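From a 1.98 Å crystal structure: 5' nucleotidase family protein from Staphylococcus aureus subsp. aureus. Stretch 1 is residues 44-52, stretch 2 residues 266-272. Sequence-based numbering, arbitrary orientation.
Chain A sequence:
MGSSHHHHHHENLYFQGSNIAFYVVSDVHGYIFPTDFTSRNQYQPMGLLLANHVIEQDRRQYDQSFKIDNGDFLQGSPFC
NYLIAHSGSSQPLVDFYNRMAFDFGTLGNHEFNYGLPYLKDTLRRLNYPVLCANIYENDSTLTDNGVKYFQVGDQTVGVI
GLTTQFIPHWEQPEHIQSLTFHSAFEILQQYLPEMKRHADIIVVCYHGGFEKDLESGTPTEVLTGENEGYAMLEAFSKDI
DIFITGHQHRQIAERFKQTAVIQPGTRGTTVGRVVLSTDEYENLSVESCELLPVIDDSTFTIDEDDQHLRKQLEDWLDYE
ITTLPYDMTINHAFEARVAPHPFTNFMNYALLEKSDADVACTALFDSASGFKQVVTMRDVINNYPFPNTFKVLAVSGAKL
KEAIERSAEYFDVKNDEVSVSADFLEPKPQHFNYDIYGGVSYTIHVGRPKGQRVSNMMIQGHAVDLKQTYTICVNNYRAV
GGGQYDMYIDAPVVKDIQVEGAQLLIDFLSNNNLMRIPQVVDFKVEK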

ATOM      1  N   GLN A  44     -18.798  -4.211   8.944  1.00 34.79           N
ATOM      2  CA  GLN A  44     -18.777  -2.883   8.373  1.00 34.30           C
ATOM      3  C   GLN A  44     -19.063  -2.982   6.865  1.00 30.89           C
ATOM      4  O   GLN A  44     -18.746  -3.990   6.243  1.00 27.08           O
ATOM      5  CB  GLN A  44     -17.389  -2.304   8.663  1.00 38.79           C
ATOM      6  CG  GLN A  44     -17.136  -0.882   8.211  1.00 47.25           C
ATOM      7  CD  GLN A  44     -15.820  -0.326   8.755  1.00 51.30           C
ATOM      8  OE1 GLN A  44     -15.196  -0.916   9.647  1.00 53.50           O
ATOM      9  NE2 GLN A  44     -15.405   0.822   8.230  1.00 53.32           N
ATOM     10  N   PRO A  45     -19.685  -1.949   6.272  1.00 28.84           N
ATOM     11  CA  PRO A  45     -19.986  -2.031   4.845  1.00 27.45           C
ATOM     12  C   PRO A  45     -18.711  -1.858   3.996  1.00 25.48           C
ATOM     13  O   PRO A  45     -18.390  -0.764   3.567  1.00 27.29           O
ATOM     14  CB  PRO A  45     -20.995  -0.900   4.644  1.00 30.22           C
ATOM     15  CG  PRO A  45     -20.644   0.097   5.702  1.00 31.45           C
ATOM     16  CD  PRO A  45     -20.267  -0.741   6.889  1.00 30.94           C
HETATM   17  N   MSE A  46     -18.018  -2.959   3.755  1.00 22.30           N
HETATM   18  CA  MSE A  46     -16.721  -2.957   3.080  1.00 21.95           C
HETATM   19  C   MSE A  46     -16.365  -4.345   2.705  1.00 20.55           C
HETATM   20  O   MSE A  46     -17.034  -5.307   3.096  1.00 22.11           O
HETATM   21  CB  MSE A  46     -15.630  -2.512   4.100  1.00 22.85           C
HETATM   22  CG  MSE A  46     -15.363  -3.573   5.225  1.00 21.37           C
HETATM   23 SE   MSE A  46     -13.980  -2.869   6.419  1.00 28.91          SE
HETATM   24  CE  MSE A  46     -12.455  -3.390   5.281  1.00 24.68           C
ATOM     25  N   GLY A  47     -15.312  -4.486   1.936  1.00 20.35           N
ATOM     26  CA  GLY A  47     -14.845  -5.798   1.559  1.00 19.37           C
ATOM     27  C   GLY A  47     -15.392  -6.231   0.222  1.00 19.13           C
ATOM     28  O   GLY A  47     -16.393  -5.727  -0.224  1.00 18.88           O
ATOM     29  N   LEU A  48     -14.708  -7.199  -0.389  1.00 19.60           N
ATOM     30  CA  LEU A  48     -15.013  -7.652  -1.725  1.00 19.50           C
ATOM     31  C   LEU A  48     -16.345  -8.401  -1.839  1.00 19.01           C
ATOM     32  O   LEU A  48     -17.053  -8.282  -2.843  1.00 17.91           O
ATOM     33  CB  LEU A  48     -13.855  -8.529  -2.231  1.00 20.11           C
ATOM     34  CG  LEU A  48     -13.932  -8.928  -3.696  1.00 22.33           C
ATOM     35  CD1 LEU A  48     -13.751  -7.702  -4.563  1.00 22.06           C
ATOM     36  CD2 LEU A  48     -12.911  -9.995  -4.052  1.00 23.25           C
ATOM     37  N   LEU A  49     -16.695  -9.172  -0.830  1.00 19.79           N
ATOM     38  CA  LEU A  49     -17.972  -9.879  -0.883  1.00 20.21           C
ATOM     39  C   LEU A  49     -19.107  -8.872  -1.101  1.00 20.61           C
ATOM     40  O   LEU A  49     -19.889  -8.998  -2.029  1.00 18.42           O
ATOM     41  CB  LEU A  49     -18.203 -10.679   0.380  1.00 20.53           C
ATOM     42  CG  LEU A  49     -17.365 -11.952   0.461  1.00 21.36           C
ATOM     43  CD1 LEU A  49     -17.595 -12.593   1.819  1.00 21.50           C
ATOM     44  CD2 LEU A  49     -17.728 -12.922  -0.666  1.00 22.49           C
ATOM     45  N   LEU A  50     -19.140  -7.835  -0.275  1.00 20.24           N
ATOM     46  CA  LEU A  50     -20.193  -6.852  -0.336  1.00 21.96           C
ATOM     47  C   LEU A  50     -20.048  -5.942  -1.548  1.00 21.04           C
ATOM     48  O   LEU A  50     -21.035  -5.648  -2.224  1.00 20.06           O
ATOM     49  CB  LEU A  50     -20.246  -6.064   0.971  1.00 22.39           C
ATOM     50  CG  LEU A  50     -21.398  -5.129   1.203  1.00 24.65           C
ATOM     51  CD1 LEU A  50     -22.712  -5.895   1.137  1.00 26.65           C
ATOM     52  CD2 LEU A  50     -21.209  -4.482   2.569  1.00 25.58           C
ATOM     53  N   ALA A  51     -18.822  -5.530  -1.859  1.00 19.94           N
ATOM     54  CA  ALA A  51     -18.620  -4.691  -3.037  1.00 18.85           C
ATOM     55  C   ALA A  51     -19.071  -5.433  -4.290  1.00 18.40           C
ATOM     56  O   ALA A  51     -19.700  -4.858  -5.156  1.00 17.39           O
ATOM     57  CB  ALA A  51     -17.176  -4.281  -3.162  1.00 19.01           C
ATOM     58  N   ASN A  52     -18.782  -6.730  -4.365  1.00 18.41           N
ATOM     59  CA  ASN A  52     -19.174  -7.507  -5.525  1.00 19.06           C
ATOM     60  C   ASN A  52     -20.698  -7.653  -5.594  1.00 20.25           C
ATOM     61  O   ASN A  52     -21.277  -7.650  -6.683  1.00 21.65           O
ATOM     62  CB  ASN A  52     -18.504  -8.888  -5.531  1.00 18.35           C
ATOM     63  CG  ASN A  52     -18.789  -9.660  -6.788  1.00 18.37           C
ATOM     64  OD1 ASN A  52     -18.353  -9.279  -7.886  1.00 19.80           O
ATOM     65  ND2 ASN A  52     -19.449 -10.784  -6.639  1.00 18.51           N
ATOM     66  N   THR A 266     -10.136   1.999  -1.538  1.00 18.70           N
ATOM     67  CA  THR A 266      -9.466   0.807  -1.073  1.00 19.53           C
ATOM     68  C   THR A 266     -10.374   0.008  -0.159  1.00 19.98           C
ATOM     69  O   THR A 266     -11.321   0.537   0.424  1.00 19.88           O
ATOM     70  CB  THR A 266      -8.174   1.206  -0.274  1.00 19.71           C
ATOM     71  OG1 THR A 266      -7.441   0.034   0.135  1.00 19.26           O
ATOM     72  CG2 THR A 266      -8.535   2.042   0.964  1.00 21.60           C
ATOM     73  N   ARG A 267     -10.047  -1.265  -0.012  1.00 20.23           N
ATOM     74  CA  ARG A 267     -10.785  -2.190   0.866  1.00 21.12           C
ATOM     75  C   ARG A 267     -12.273  -2.392   0.560  1.00 21.03           C
ATOM     76  O   ARG A 267     -13.063  -2.779   1.443  1.00 19.08           O
ATOM     77  CB  ARG A 267     -10.611  -1.814   2.326  1.00 21.89           C
ATOM     78  CG  ARG A 267      -9.179  -1.653   2.733  1.00 22.87           C
ATOM     79  CD  ARG A 267      -9.054  -1.464   4.226  1.00 24.70           C
ATOM     80  NE  ARG A 267      -7.659  -1.335   4.609  1.00 26.03           N
ATOM     81  CZ  ARG A 267      -7.228  -1.209   5.866  1.00 28.05           C
ATOM     82  NH1 ARG A 267      -8.082  -1.176   6.878  1.00 29.53           N
ATOM     83  NH2 ARG A 267      -5.939  -1.098   6.103  1.00 28.44           N
ATOM     84  N   GLY A 268     -12.655  -2.120  -0.683  1.00 22.27           N
ATOM     85  CA  GLY A 268     -14.035  -2.334  -1.128  1.00 22.00           C
ATOM     86  C   GLY A 268     -15.102  -1.470  -0.458  1.00 22.33           C
ATOM     87  O   GLY A 268     -16.172  -1.930  -0.239  1.00 19.85           O
ATOM     88  N   THR A 269     -14.773  -0.229  -0.096  1.00 22.02           N
ATOM     89  CA  THR A 269     -15.751   0.675   0.487  1.00 22.93           C
ATOM     90  C   THR A 269     -16.487   1.394  -0.640  1.00 23.37           C
ATOM     91  O   THR A 269     -17.553   1.972  -0.421  1.00 21.08           O
ATOM     92  CB  THR A 269     -15.092   1.727   1.393  1.00 24.20           C
ATOM     93  OG1 THR A 269     -14.151   2.470   0.628  1.00 24.71           O
ATOM     94  CG2 THR A 269     -14.363   1.064   2.540  1.00 25.40           C
ATOM     95  N   THR A 270     -15.904   1.358  -1.847  1.00 22.78           N
ATOM     96  CA  THR A 270     -16.523   1.964  -3.039  1.00 24.18           C
ATOM     97  C   THR A 270     -16.202   1.097  -4.275  1.00 22.65           C
ATOM     98  O   THR A 270     -15.369   0.187  -4.211  1.00 24.25           O
ATOM     99  CB  THR A 270     -16.072   3.431  -3.272  1.00 25.97           C
ATOM    100  OG1 THR A 270     -14.658   3.481  -3.454  1.00 27.53           O
ATOM    101  CG2 THR A 270     -16.404   4.319  -2.080  1.00 27.94           C
ATOM    102  N   VAL A 271     -16.945   1.338  -5.345  1.00 21.57           N
ATOM    103  CA  VAL A 271     -16.809   0.669  -6.616  1.00 20.74           C
ATOM    104  C   VAL A 271     -16.900   1.742  -7.691  1.00 19.98           C
ATOM    105  O   VAL A 271     -17.807   2.556  -7.636  1.00 21.20           O
ATOM    106  CB  VAL A 271     -17.981  -0.299  -6.856  1.00 21.42           C
ATOM    107  CG1 VAL A 271     -17.922  -0.835  -8.273  1.00 21.87           C
ATOM    108  CG2 VAL A 271     -17.964  -1.421  -5.836  1.00 21.26           C
ATOM    109  N   GLY A 272     -15.968   1.758  -8.643  1.00 19.37           N
ATOM    110  CA  GLY A 272     -15.999   2.734  -9.725  1.00 19.67           C
ATOM    111  C   GLY A 272     -16.886   2.195 -10.825  1.00 19.79           C
ATOM    112  O   GLY A 272     -16.817   1.004 -11.135  1.00 18.13           O
TER

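This is a small, backbone-led contact in which a tight turn docks against the start of a helix, held by one hydrogen bond and flanked by apolar packing. About 304 Å² is buried in total, counting both sides. Touching residues are at least 217 positions apart in sequence.

The turn is type I' and runs from Thr266 to Thr269. Its two central residues, Arg267 and Gly268, both have positive phi, as this turn type requires. The backbone of Met46 and Gly47 lies against it. The CA atoms of Gly47 and Gly268 are 4.5 Å apart, and those of Met46 and Thr269 are 4.6 Å apart.

The hydrogen bond runs from Gly47 N to Arg267 O, at 2.9 Å with an angle of 145° at the hydrogen. It ties the turn to the residue at the N-cap position of the helix. Gly47 also serves the helix itself: its O accepts a hydrogen bond from Ala51 N at 2.9 Å. The backbone of this one residue therefore links turn and helix. A second carbonyl comes close beside the main bond. Gly268 O receives a CA-H...O contact from Met46 CA, at 3.5 Å with an angle of 149° at the hydrogen.

Both glycines fit their settings, for different reasons. At Gly268 a CB would point toward the helix start. Its ideal position is 2.9 Å from Gly47 O, which is a clash, and only 3.6 Å from Ala51 CB. The positive phi of Gly268 by itself also favours glycine. At Gly47 a CB would point away from the turn, so the other segment is not what excludes it. The local backbone is: with phi 95° and psi 160°, a CB would be jammed against the carbonyl O of Met46.

Met46 is a selenomethionine and is buried. It has the largest covered area of any residue in the contact, 61 Å². Its CA-to-CB bond points sideways. The side chain arches over the turn, and its end, Met46 CE, comes back to lie 3.8 Å from Arg267 CB. Met46 CB lies 4.1 Å from Thr269 CG2. Arg267 contributes its backbone carbonyl and the aliphatic part of its side chain; Met46 CE is also 4.1 Å from Arg267 CD. The end of that side chain leads away, and no salt bridge forms across the contact.

Ala51 carries the packing one turn further along the helix. Its CA-to-CB bond points toward the other segment, and its small methyl sits 3.9 Å from Gly268 O, measured from Ala51 CB. The same CB lies 4.0 Å from Val271 CG2, an apolar contact. Val271 belongs to the strand that follows the turn, and its CA-to-CB bond points toward the helix. The CA-to-CB bond of its neighbour Thr270 points away, in keeping with the alternation of side chains along a strand. The CA-to-CB bonds of Leu48 and Asn52 point away, that of Leu50 points sideways, and Leu49 is out of reach; of these helical residues, Ala51 alone makes side-chain contact.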